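Local coordinates for protein 3,6-diketocamphane 1,6-monooxygenase (Pseudomonas putida, PDB 4UWM) that uses reduced FMN and molecular oxygen to carry out the Baeyer-Villiger oxidation of a diketocamphane to a lactone, a step in the bacterial breakdown of (-)-camphor, at residues Gly278-Glu282 and Arg283-Pro287; Ser146-Ile149 and Met150-Trp154. One frame throughout, in Å; residues are numbered along the deposited sequence. Where two conformers were deposited one is given.

Contact 1 of 2, residues Gly278-Glu282 and Arg283-Pro287; sequences GYCFE and RYLIP
C280 O receives both Y284 N (2.8 Å) and L285 N (3.2 Å), from opposite faces of its carbonyl plane, and here helix 276-291 passes from the alpha-type bond R283 N to Y279 O into a wider pi-type turn, closed by I286 N on F281 O. The short axes of 278-282 and 283-287 differ by 47° across the pi-type turn, and P287 follows with no N-H to give to the turn before, which kinks the helix there.

On one flank Y279 and R283 run side by side. The arginine has CG anti to its backbone N (chi1 -178°) and stays extended to NE, which brings NH1 to 2.8 Å from Y279 OH in a somewhat bent hydrogen bond. Ring and guanidinium planes stand 80° apart, so the contact is a hydrogen bond to the hydroxyl, tilted from the guanidinium plane, and not a stack. NH2 of the same group forms a salt bridge with E181 of the second subunit.

The other flank is apolar. L285 CD1 sits over the centre of the F281 ring, 3.6 Å from the centroid and almost on the ring normal, a CH-pi contact. I286 CG1 lies at the edge of that ring, and I286 CD1 is 3.8 Å from F281 CB, while C280 SG touches L285 CD1 at 4.0 Å. Y284 OH hydrogen-bonds OE2 of E52 in the same chain.

The chemistry thus divides the turn: Y279 fixes one amino group of R283 and the dimer partner the other, which probably limits rotation of the guanidinium, whereas the buried flank relies on carbon packing, with the L285 side chain about 5 Å from the flavin.

Contact 2 of 2, residues Ser146-Ile149 and Met150-Trp154; sequences SLFI and MEKIW
F148 takes K152 CD over one face of its ring, 3.6 Å above the plane and offset toward the rim, while the same ring also meets that of H161, their planes at about 55°. Both F148 and K152 belong to helix 139-155, which lies in the beta-alpha-beta crossover from strand 105-108 to strand 198-202 of the TIM barrel.

The F148-K152 pair is a CH-pi contact of i to i+4 spacing, with CD 3.9 Å from the ring centroid and 21° off its normal. The lysine chain bends about CG-CD and CD-CE (chi3 81°, chi4 66°), and its charged end belongs to a cation-pi contact with F159.

One residue earlier in the same helix, E151 lies across L147. Its OE2 is 3.6 Å from L147 CD1, while OE1 accepts a bond of 2.9 Å from a water that also donates to F148 O. That water supplements the weak bond from K152 N to the same carbonyl. A leucine in place of E151 has no carboxylate for this water, which would probably be held less firmly at F148 O.

In the backbone, the regular bonds E151 N to L147 O and I153 N to I149 O keep the alpha spacing. S146 and I149 pack on P85 and M150 on L88, joining this helix to helix 85-98. M150 is held to S146 by a nearly straight backbone bond of 2.8 Å (M150 N to S146 O), and M150 CG stands 3.9 Å from S146 OG.

Both contacts are local, one turn deep and partly buried, but they sit on opposite sides of the chain's centre, 39 Å apart between centres and about 25 Å between nearest atoms. They share no helix. Each has a buried apolar face and a more exposed polar one, with 5 of 9 touching residues buried in contact 1 and 4 of 8 in contact 2. Contact 1 departs from alpha geometry at a pi-type turn and a proline kink; R283 reaches the second subunit while L285 approaches the flavin. Contact 2 stays alpha-helical, untouched by the other chain; its apolar flank packs on helix 85-98 and strand 105-108, its outer flank on a water, a CH-pi and a cation-pi contact.

Contact 1 of 2, residues Gly278-Glu282 and Arg283-Pro287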
loop_
_atom_site.group_PDB
_atom_site.type_symbol
_atom_site.label_atom_id
_atom_site.label_comp_id
_atom_site.label_asym_id
_atom_site.label_seq_id
_atom_site.Cartn_x
_atom_site.Cartn_y
_atom_site.Cartn_z
ATOM N N GLY A 278 26.351 -15.398 5.629
ATOM C CA GLY A 278 26.682 -16.647 6.300
ATOM C C GLY A 278 25.799 -16.917 7.490
ATOM O O GLY A 278 25.436 -18.062 7.733
ATOM N N TYR A 279 25.446 -15.864 8.234
ATOM C CA TYR A 279 24.549 -15.993 9.387
ATOM C C TYR A 279 23.155 -16.534 9.004
ATOM O O TYR A 279 22.627 -17.460 9.639
ATOM C CB TYR A 279 24.411 -14.654 10.149
ATOM C CG TYR A 279 23.505 -14.769 11.349
ATOM C CD1 TYR A 279 23.953 -15.359 12.536
ATOM C CD2 TYR A 279 22.176 -14.345 11.288
ATOM C CE1 TYR A 279 23.109 -15.501 13.631
ATOM C CE2 TYR A 279 21.330 -14.484 12.372
ATOM C CZ TYR A 279 21.806 -15.055 13.545
ATOM O OH TYR A 279 20.970 -15.185 14.622
ATOM N N CYS A 280 22.568 -15.940 7.967
ATOM C CA CYS A 280 21.222 -16.329 7.516
ATOM C C CYS A 280 21.242 -17.779 7.028
ATOM O O CYS A 280 20.425 -18.600 7.449
ATOM C CB CYS A 280 20.759 -15.403 6.393
ATOM S SG CYS A 280 19.115 -15.821 5.753
ATOM N N PHE A 281 22.201 -18.092 6.161
ATOM C CA PHE A 281 22.354 -19.457 5.645
ATOM C C PHE A 281 22.571 -20.497 6.724
ATOM O O PHE A 281 21.894 -21.514 6.733
ATOM C CB PHE A 281 23.446 -19.534 4.584
ATOM C CG PHE A 281 22.952 -19.225 3.203
ATOM C CD1 PHE A 281 22.425 -20.231 2.405
ATOM C CD2 PHE A 281 22.972 -17.925 2.714
ATOM C CE1 PHE A 281 21.956 -19.957 1.132
ATOM C CE2 PHE A 281 22.501 -17.642 1.442
ATOM C CZ PHE A 281 21.995 -18.661 0.648
ATOM N N GLU A 282 23.493 -20.232 7.645
ATOM C CA GLU A 282 23.775 -21.156 8.754
ATOM C C GLU A 282 22.591 -21.361 9.679
ATOM O O GLU A 282 22.296 -22.492 10.077
ATOM C CB GLU A 282 24.940 -20.627 9.588
ATOM C CG GLU A 282 25.689 -21.679 10.374
ATOM C CD GLU A 282 26.750 -22.337 9.530
ATOM O OE1 GLU A 282 26.402 -23.266 8.774
ATOM O OE2 GLU A 282 27.917 -21.898 9.601
ATOM N N ARG A 283 21.915 -20.272 10.048
ATOM C CA ARG A 283 20.842 -20.372 11.030
ATOM C C ARG A 283 19.513 -20.819 10.445
ATOM O O ARG A 283 18.733 -21.502 11.118
ATOM C CB ARG A 283 20.649 -19.053 11.776
ATOM C CG ARG A 283 19.575 -19.146 12.844
ATOM C CD ARG A 283 19.354 -17.842 13.585
ATOM N NE ARG A 283 18.127 -17.904 14.375
ATOM C CZ ARG A 283 17.609 -16.882 15.047
ATOM N NH1 ARG A 283 18.214 -15.694 15.042
ATOM N NH2 ARG A 283 16.492 -17.060 15.736
ATOM N N TYR A 284 19.250 -20.416 9.205
ATOM C CA TYR A 284 17.894 -20.485 8.658
ATOM C C TYR A 284 17.818 -21.326 7.390
ATOM O O TYR A 284 17.118 -22.332 7.361
ATOM C CB TYR A 284 17.348 -19.047 8.399
ATOM C CG TYR A 284 15.964 -18.999 7.760
ATOM C CD1 TYR A 284 14.891 -19.684 8.323
ATOM C CD2 TYR A 284 15.729 -18.233 6.616
ATOM C CE1 TYR A 284 13.628 -19.633 7.752
ATOM C CE2 TYR A 284 14.469 -18.187 6.029
ATOM C CZ TYR A 284 13.426 -18.885 6.608
ATOM O OH TYR A 284 12.167 -18.844 6.051
ATOM N N LEU A 285 18.534 -20.913 6.348
ATOM C CA LEU A 285 18.346 -21.509 5.024
ATOM C C LEU A 285 18.890 -22.927 4.852
ATOM O O LEU A 285 18.209 -23.785 4.275
ATOM C CB LEU A 285 18.913 -20.601 3.919
ATOM C CG LEU A 285 18.197 -19.260 3.713
ATOM C CD1 LEU A 285 18.965 -18.393 2.733
ATOM C CD2 LEU A 285 16.758 -19.473 3.254
ATOM N N ILE A 286 20.123 -23.159 5.307
ATOM C CA ILE A 286 20.761 -24.464 5.098
ATOM C C ILE A 286 19.944 -25.587 5.730
ATOM O O ILE A 286 19.633 -26.550 5.030
ATOM C CB ILE A 286 22.266 -24.481 5.476
ATOM C CG1 ILE A 286 23.075 -23.779 4.384
ATOM C CG2 ILE A 286 22.780 -25.904 5.650
ATOM C CD1 ILE A 286 24.426 -23.248 4.832
ATOM N N PRO A 287 19.538 -25.456 7.017
ATOM C CA PRO A 287 18.744 -26.549 7.588
ATOM C C PRO A 287 17.467 -26.860 6.793
ATOM O O PRO A 287 17.078 -28.024 6.703
ATOM C CB PRO A 287 18.392 -26.032 8.984
ATOM C CG PRO A 287 19.511 -25.126 9.336
ATOM C CD PRO A 287 19.859 -24.438 8.041
#

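Contact 2 of 2, residues Ser146-Ile149 and Met150-Trp154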
loop_
_atom_site.group_PDB
_atom_site.type_symbol
_atom_site.label_atom_id
_atom_site.label_comp_id
_atom_site.label_asym_id
_atom_site.label_seq_id
_atom_site.Cartn_x
_atom_site.Cartn_y
_atom_site.Cartn_z
ATOM N N SER A 146 -8.259 -14.558 -11.067
ATOM C CA SER A 146 -7.862 -13.193 -10.693
ATOM C C SER A 146 -7.250 -12.471 -11.885
ATOM O O SER A 146 -7.626 -11.352 -12.212
ATOM C CB SER A 146 -6.887 -13.186 -9.501
ATOM O OG SER A 146 -6.266 -11.903 -9.434
ATOM N N LEU A 147 -6.303 -13.116 -12.554
ATOM C CA LEU A 147 -5.633 -12.481 -13.684
ATOM C C LEU A 147 -6.640 -12.167 -14.804
ATOM O O LEU A 147 -6.584 -11.104 -15.416
ATOM C CB LEU A 147 -4.524 -13.399 -14.213
ATOM C CG LEU A 147 -3.745 -12.948 -15.448
ATOM C CD1 LEU A 147 -3.060 -11.601 -15.222
ATOM C CD2 LEU A 147 -2.732 -14.024 -15.783
ATOM N N PHE A 148 -7.556 -13.099 -15.048
ATOM C CA PHE A 148 -8.640 -12.888 -16.034
ATOM C C PHE A 148 -9.370 -11.586 -15.724
ATOM O O PHE A 148 -9.511 -10.738 -16.603
ATOM C CB PHE A 148 -9.604 -14.077 -16.033
ATOM C CG PHE A 148 -10.846 -13.866 -16.874
ATOM C CD1 PHE A 148 -10.808 -14.023 -18.255
ATOM C CD2 PHE A 148 -12.051 -13.519 -16.275
ATOM C CE1 PHE A 148 -11.946 -13.846 -19.027
ATOM C CE2 PHE A 148 -13.199 -13.329 -17.043
ATOM C CZ PHE A 148 -13.143 -13.501 -18.421
ATOM N N ILE A 149 -9.796 -11.421 -14.464
ATOM C CA ILE A 149 -10.467 -10.191 -13.999
ATOM C C ILE A 149 -9.601 -8.937 -14.099
ATOM O O ILE A 149 -10.040 -7.920 -14.651
ATOM C CB ILE A 149 -11.023 -10.363 -12.551
ATOM C CG1 ILE A 149 -12.113 -11.441 -12.544
ATOM C CG2 ILE A 149 -11.526 -9.037 -11.976
ATOM C CD1 ILE A 149 -12.485 -12.001 -11.171
ATOM N N MET A 150 -8.367 -8.991 -13.567
ATOM C CA MET A 150 -7.526 -7.804 -13.548
ATOM C C MET A 150 -7.242 -7.252 -14.940
ATOM O O MET A 150 -7.272 -6.038 -15.148
ATOM C CB MET A 150 -6.197 -8.075 -12.790
ATOM C CG MET A 150 -6.407 -8.446 -11.316
ATOM S SD MET A 150 -4.902 -8.062 -10.341
ATOM C CE MET A 150 -3.756 -9.252 -10.999
ATOM N N GLU A 151 -6.933 -8.128 -15.890
ATOM C CA GLU A 151 -6.679 -7.681 -17.267
ATOM C C GLU A 151 -7.890 -6.941 -17.846
ATOM O O GLU A 151 -7.733 -5.993 -18.605
ATOM C CB GLU A 151 -6.346 -8.869 -18.169
ATOM C CG GLU A 151 -5.044 -9.554 -17.800
ATOM C CD GLU A 151 -4.809 -10.845 -18.561
ATOM O OE1 GLU A 151 -5.782 -11.541 -18.925
ATOM O OE2 GLU A 151 -3.633 -11.188 -18.747
ATOM N N LYS A 152 -9.090 -7.382 -17.489
ATOM C CA LYS A 152 -10.307 -6.700 -17.982
ATOM C C LYS A 152 -10.534 -5.351 -17.273
ATOM O O LYS A 152 -10.959 -4.363 -17.897
ATOM C CB LYS A 152 -11.515 -7.635 -17.913
ATOM C CG LYS A 152 -11.366 -8.872 -18.793
ATOM C CD LYS A 152 -12.452 -9.901 -18.498
ATOM C CE LYS A 152 -13.763 -9.539 -19.202
ATOM N NZ LYS A 152 -13.630 -9.611 -20.686
ATOM N N ILE A 153 -10.200 -5.274 -15.986
ATOM C CA ILE A 153 -10.285 -3.995 -15.294
ATOM C C ILE A 153 -9.318 -2.992 -15.916
ATOM O O ILE A 153 -9.691 -1.843 -16.131
ATOM C CB ILE A 153 -10.092 -4.134 -13.775
ATOM C CG1 ILE A 153 -11.376 -4.689 -13.162
ATOM C CG2 ILE A 153 -9.761 -2.783 -13.127
ATOM C CD1 ILE A 153 -11.134 -5.638 -12.023
ATOM N N TRP A 154 -8.093 -3.430 -16.236
ATOM C CA TRP A 154 -7.105 -2.524 -16.850
ATOM C C TRP A 154 -7.551 -1.996 -18.215
ATOM O O TRP A 154 -7.174 -0.880 -18.600
ATOM C CB TRP A 154 -5.720 -3.178 -16.997
ATOM C CG TRP A 154 -5.066 -3.519 -15.678
ATOM C CD1 TRP A 154 -5.131 -2.796 -14.506
ATOM C CD2 TRP A 154 -4.245 -4.659 -15.398
ATOM N NE1 TRP A 154 -4.397 -3.421 -13.521
ATOM C CE2 TRP A 154 -3.855 -4.570 -14.027
ATOM C CE3 TRP A 154 -3.811 -5.753 -16.158
ATOM C CZ2 TRP A 154 -3.066 -5.546 -13.405
ATOM C CZ3 TRP A 154 -3.010 -6.728 -15.546
ATOM C CH2 TRP A 154 -2.647 -6.615 -14.173
HETATM O O HOH W 1 -8.685 -11.525 -19.214
#